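Local coordinates for cytochrome c-550-like protein (PDB 4LJI) that binds heme c covalently and probably acts as a low-potential electron-transfer cytochrome that can partially replace cytochrome c-550, at residues 41-46 against 119-124. Numbering follows the deposited sequence.
With HEC (heme c), chain C.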
ATOM      1  N   ARG A  41      -4.216   2.734 -10.949  1.00 15.19           N
ATOM      2  CA  ARG A  41      -4.046   1.340 -10.564  1.00 17.60           C
ATOM      3  C   ARG A  41      -2.635   1.065 -10.030  1.00 18.92           C
ATOM      4  O   ARG A  41      -2.462   0.364  -9.038  1.00 18.35           O
ATOM      5  CB  ARG A  41      -4.390   0.444 -11.751  1.00 17.68           C
ATOM      6  CG  ARG A  41      -4.300  -1.043 -11.486  1.00 30.30           C
ATOM      7  CD  ARG A  41      -5.196  -1.734 -12.475  1.00 37.28           C
ATOM      8  NE  ARG A  41      -6.469  -1.025 -12.606  1.00 42.92           N
ATOM      9  CZ  ARG A  41      -7.599  -1.400 -12.015  1.00 44.90           C
ATOM     10  NH1 ARG A  41      -7.621  -2.492 -11.262  1.00 44.01           N
ATOM     11  NH2 ARG A  41      -8.709  -0.694 -12.193  1.00 46.75           N
ATOM     12  N   LEU A  42      -1.611   1.605 -10.690  1.00 11.84           N
ATOM     13  CA  LEU A  42      -0.258   1.460 -10.181  1.00 11.16           C
ATOM     14  C   LEU A  42      -0.072   2.100  -8.820  1.00 17.49           C
ATOM     15  O   LEU A  42       0.651   1.590  -7.983  1.00 15.16           O
ATOM     16  CB  LEU A  42       0.768   2.068 -11.167  1.00 15.20           C
ATOM     17  CG  LEU A  42       0.958   1.222 -12.392  1.00 19.12           C
ATOM     18  CD1 LEU A  42       1.830   2.000 -13.404  1.00 15.36           C
ATOM     19  CD2 LEU A  42       1.634  -0.113 -12.007  1.00 17.38           C
ATOM     20  N   PHE A  43      -0.724   3.235  -8.592  1.00 15.39           N
ATOM     21  CA  PHE A  43      -0.601   3.891  -7.312  1.00 16.42           C
ATOM     22  C   PHE A  43      -1.265   3.022  -6.230  1.00 14.20           C
ATOM     23  O   PHE A  43      -0.724   2.836  -5.152  1.00 15.07           O
ATOM     24  CB  PHE A  43      -1.244   5.267  -7.401  1.00 12.02           C
ATOM     25  CG  PHE A  43      -1.220   6.053  -6.116  1.00 10.71           C
ATOM     26  CD1 PHE A  43      -0.149   6.854  -5.789  1.00 12.54           C
ATOM     27  CD2 PHE A  43      -2.302   5.989  -5.244  1.00 10.17           C
ATOM     28  CE1 PHE A  43      -0.151   7.591  -4.622  1.00 14.74           C
ATOM     29  CE2 PHE A  43      -2.302   6.752  -4.089  1.00 17.37           C
ATOM     30  CZ  PHE A  43      -1.197   7.510  -3.779  1.00 13.35           C
ATOM     31  N   GLU A  44      -2.466   2.541  -6.532  1.00 15.14           N
ATOM     32  CA  GLU A  44      -3.216   1.725  -5.574  1.00 17.00           C
ATOM     33  C   GLU A  44      -2.456   0.466  -5.215  1.00 20.72           C
ATOM     34  O   GLU A  44      -2.587  -0.026  -4.096  1.00 22.04           O
ATOM     35  CB  GLU A  44      -4.561   1.324  -6.164  1.00 18.91           C
ATOM     36  CG  GLU A  44      -5.483   2.489  -6.373  1.00 23.76           C
ATOM     37  CD  GLU A  44      -6.786   2.068  -7.001  1.00 30.07           C
ATOM     38  OE1 GLU A  44      -7.828   2.602  -6.578  1.00 37.06           O
ATOM     39  OE2 GLU A  44      -6.759   1.190  -7.899  1.00 31.19           O
ATOM     40  N   GLU A  45      -1.658  -0.056  -6.149  1.00 20.05           N
ATOM     41  CA  GLU A  45      -0.967  -1.322  -5.911  1.00 21.22           C
ATOM     42  C   GLU A  45       0.366  -1.172  -5.196  1.00 25.78           C
ATOM     43  O   GLU A  45       0.797  -2.073  -4.464  1.00 24.18           O
ATOM     44  CB  GLU A  45      -0.804  -2.129  -7.214  1.00 20.39           C
ATOM     45  CG  GLU A  45      -2.125  -2.453  -7.969  1.00 35.22           C
ATOM     46  CD  GLU A  45      -3.195  -3.206  -7.151  1.00 44.81           C
ATOM     47  OE1 GLU A  45      -2.899  -3.742  -6.051  1.00 43.46           O
ATOM     48  OE2 GLU A  45      -4.354  -3.266  -7.630  1.00 49.31           O
ATOM     49  N   ASN A  46       1.002  -0.019  -5.361  1.00 15.61           N
ATOM     50  CA  ASN A  46       2.393   0.134  -4.957  1.00 13.81           C
ATOM     51  C   ASN A  46       2.670   1.193  -3.918  1.00 13.47           C
ATOM     52  O   ASN A  46       3.769   1.207  -3.344  1.00 14.72           O
ATOM     53  CB  ASN A  46       3.275   0.416  -6.184  1.00 15.05           C
ATOM     54  CG  ASN A  46       3.312  -0.749  -7.136  1.00 17.58           C
ATOM     55  OD1 ASN A  46       3.876  -1.803  -6.809  1.00 22.13           O
ATOM     56  ND2 ASN A  46       2.687  -0.598  -8.305  1.00 20.41           N
ATOM     57  N   ALA A 119       1.886  10.877 -13.872  1.00 12.99           N
ATOM     58  CA  ALA A 119       0.758  11.660 -14.392  1.00 13.31           C
ATOM     59  C   ALA A 119      -0.457  11.601 -13.447  1.00 14.08           C
ATOM     60  O   ALA A 119      -1.105  12.611 -13.193  1.00 15.26           O
ATOM     61  CB  ALA A 119       0.359  11.185 -15.784  1.00 16.39           C
ATOM     62  N   PHE A 120      -0.765  10.420 -12.935  1.00 17.47           N
ATOM     63  CA  PHE A 120      -1.856  10.289 -11.975  1.00 13.98           C
ATOM     64  C   PHE A 120      -1.636  11.176 -10.748  1.00 15.07           C
ATOM     65  O   PHE A 120      -2.529  11.916 -10.363  1.00 13.71           O
ATOM     66  CB  PHE A 120      -2.077   8.832 -11.566  1.00 15.80           C
ATOM     67  CG  PHE A 120      -3.021   8.696 -10.441  1.00 11.96           C
ATOM     68  CD1 PHE A 120      -4.393   8.792 -10.644  1.00 15.32           C
ATOM     69  CD2 PHE A 120      -2.540   8.509  -9.145  1.00 11.78           C
ATOM     70  CE1 PHE A 120      -5.307   8.672  -9.555  1.00 14.07           C
ATOM     71  CE2 PHE A 120      -3.448   8.402  -8.047  1.00 18.42           C
ATOM     72  CZ  PHE A 120      -4.830   8.499  -8.271  1.00 18.13           C
ATOM     73  N   ILE A 121      -0.441  11.128 -10.158  1.00 13.56           N
ATOM     74  CA  ILE A 121      -0.144  11.890  -8.948  1.00 14.10           C
ATOM     75  C   ILE A 121      -0.247  13.365  -9.264  1.00 13.44           C
ATOM     76  O   ILE A 121      -0.810  14.140  -8.482  1.00 14.72           O
ATOM     77  CB  ILE A 121       1.274  11.586  -8.414  1.00 12.83           C
ATOM     78  CG1 ILE A 121       1.340  10.168  -7.843  1.00 19.64           C
ATOM     79  CG2 ILE A 121       1.682  12.611  -7.322  1.00 21.09           C
ATOM     80  CD1 ILE A 121       2.761   9.737  -7.562  1.00 22.18           C
ATOM     81  N   LEU A 122       0.280  13.751 -10.421  1.00 14.40           N
ATOM     82  CA  LEU A 122       0.335  15.154 -10.809  1.00 17.10           C
ATOM     83  C   LEU A 122      -1.056  15.733 -11.077  1.00 13.07           C
ATOM     84  O   LEU A 122      -1.374  16.866 -10.657  1.00 16.60           O
ATOM     85  CB  LEU A 122       1.280  15.317 -12.000  1.00 19.62           C
ATOM     86  CG  LEU A 122       1.831  16.688 -12.321  1.00 25.03           C
ATOM     87  CD1 LEU A 122       2.239  17.389 -11.043  1.00 27.75           C
ATOM     88  CD2 LEU A 122       3.025  16.473 -13.233  1.00 21.67           C
ATOM     89  N   ARG A 123      -1.886  14.994 -11.801  1.00 14.89           N
ATOM     90  CA  ARG A 123      -3.269  15.425 -11.998  1.00 14.68           C
ATOM     91  C   ARG A 123      -4.103  15.433 -10.729  1.00 16.78           C
ATOM     92  O   ARG A 123      -4.896  16.335 -10.509  1.00 16.68           O
ATOM     93  CB  ARG A 123      -3.952  14.604 -13.082  1.00 15.12           C
ATOM     94  CG  ARG A 123      -5.400  14.996 -13.391  1.00 16.22           C
ATOM     95  CD  ARG A 123      -5.531  16.447 -13.818  1.00 20.95           C
ATOM     96  NE  ARG A 123      -6.863  16.689 -14.374  1.00 19.21           N
ATOM     97  CZ  ARG A 123      -7.237  17.822 -14.949  1.00 24.10           C
ATOM     98  NH1 ARG A 123      -6.365  18.820 -15.062  1.00 21.91           N
ATOM     99  NH2 ARG A 123      -8.478  17.939 -15.414  1.00 27.22           N
ATOM    100  N   ALA A 124      -3.935  14.422  -9.887  1.00 13.00           N
ATOM    101  CA  ALA A 124      -4.606  14.391  -8.617  1.00 12.94           C
ATOM    102  C   ALA A 124      -4.259  15.582  -7.742  1.00 13.10           C
ATOM    103  O   ALA A 124      -5.141  16.203  -7.136  1.00 17.45           O
ATOM    104  CB  ALA A 124      -4.250  13.082  -7.891  1.00 13.95           C
TER
HETATM  105 FE   HEC C 301       6.615   7.958  -1.205  1.00 13.28          FE
HETATM  106  CHA HEC C 301       7.883  11.073  -0.425  1.00 19.35           C
HETATM  107  CHB HEC C 301       5.828   9.045  -4.382  1.00 11.27           C
HETATM  108  CHC HEC C 301       5.605   4.713  -2.115  1.00 13.24           C
HETATM  109  CHD HEC C 301       6.893   6.980   2.002  1.00 16.28           C
HETATM  110  NA  HEC C 301       6.755   9.691  -2.196  1.00 11.28           N
HETATM  111  C1A HEC C 301       7.362  10.840  -1.688  1.00 11.46           C
HETATM  112  C2A HEC C 301       7.306  11.865  -2.711  1.00 14.00           C
HETATM  113  C3A HEC C 301       6.726  11.290  -3.799  1.00 14.43           C
HETATM  114  C4A HEC C 301       6.420   9.951  -3.521  1.00 12.67           C
HETATM  115  CMA HEC C 301       6.483  11.959  -5.126  1.00 13.94           C
HETATM  116  CAA HEC C 301       7.787  13.314  -2.605  1.00 12.12           C
HETATM  117  CBA HEC C 301       6.694  14.211  -1.972  1.00 14.20           C
HETATM  118  CGA HEC C 301       7.079  15.665  -1.850  1.00 16.34           C
HETATM  119  O1A HEC C 301       8.162  16.111  -2.323  1.00 13.48           O
HETATM  120  O2A HEC C 301       6.281  16.466  -1.262  1.00 16.25           O
HETATM  121  NB  HEC C 301       5.841   7.037  -2.911  1.00 19.60           N
HETATM  122  C1B HEC C 301       5.658   7.674  -4.083  1.00 10.49           C
HETATM  123  C2B HEC C 301       5.141   6.756  -5.020  1.00 10.37           C
HETATM  124  C3B HEC C 301       5.097   5.513  -4.439  1.00 10.73           C
HETATM  125  C4B HEC C 301       5.535   5.736  -3.051  1.00 15.21           C
HETATM  126  CMB HEC C 301       4.801   7.080  -6.458  1.00 13.22           C
HETATM  127  CAB HEC C 301       4.630   4.234  -5.028  1.00 10.11           C
HETATM  128  CBB HEC C 301       5.475   3.787  -6.032  1.00 12.91           C
HETATM  129  NC  HEC C 301       6.295   6.167  -0.234  1.00 10.47           N
HETATM  130  C1C HEC C 301       5.914   4.977  -0.796  1.00 14.63           C
HETATM  131  C2C HEC C 301       5.711   4.073   0.254  1.00 16.13           C
HETATM  132  C3C HEC C 301       6.075   4.690   1.422  1.00 17.98           C
HETATM  133  C4C HEC C 301       6.460   6.026   1.119  1.00 18.05           C
HETATM  134  CMC HEC C 301       5.221   2.640   0.090  1.00 19.12           C
HETATM  135  CAC HEC C 301       5.966   4.072   2.781  1.00 15.87           C
HETATM  136  CBC HEC C 301       6.681   2.970   3.103  1.00 16.67           C
HETATM  137  ND  HEC C 301       7.246   8.857   0.434  1.00 18.50           N
HETATM  138  C1D HEC C 301       7.335   8.255   1.629  1.00 11.34           C
HETATM  139  C2D HEC C 301       7.956   9.161   2.594  1.00 13.48           C
HETATM  140  C3D HEC C 301       8.221  10.309   1.938  1.00 16.29           C
HETATM  141  C4D HEC C 301       7.753  10.107   0.575  1.00 13.03           C
HETATM  142  CMD HEC C 301       8.220   8.864   4.057  1.00 17.91           C
HETATM  143  CAD HEC C 301       8.892  11.528   2.510  1.00 18.63           C
HETATM  144  CBD HEC C 301      10.367  11.470   2.059  1.00 24.66           C
HETATM  145  CGD HEC C 301      11.480  12.385   2.534  1.00 26.81           C
HETATM  146  O1D HEC C 301      11.326  13.624   2.703  1.00 26.54           O
HETATM  147  O2D HEC C 301      12.609  11.870   2.732  1.00 34.53           O
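Phe43 and Phe120 each carry CG anti to the backbone N (chi1 178° and 171°), which sends both rings off their helices into the same buried interface. There CE2 of Phe120 comes over one face of the Phe43 ring, 3.8 Å from Phe43 CG. The pair is oblique, with planes at 47° and centroids 5.5 Å apart, and the two side chains cross at about a right angle. Ile121 reaches the same ring with its CG1 branch, 4.2 Å from Phe43 CD1, while its CD1 lies 3.5 Å from the heme methyl CMB. The two rings join helix 33-46, which ends just before the heme-bound Cys47, to helix 111-127, corresponding to the N- and C-terminal helix packing of the cytochrome c fold. The Phe43 side chain is also about 4 Å from those of Cys47 and the axial ligand His51, so the interface backs onto the heme attachment site. An alanine in place of Phe43 is likely to open a gap beside Phe120 and leave Ile121 CG1 without its aromatic neighbour. At the end of helix 33-46, Asn46 ND2 donates to a lone pair of Leu42 O (3.0 Å), which sits tilted from the Asn46 amide plane; Trp108 NE1 bonds Asn46 OD1.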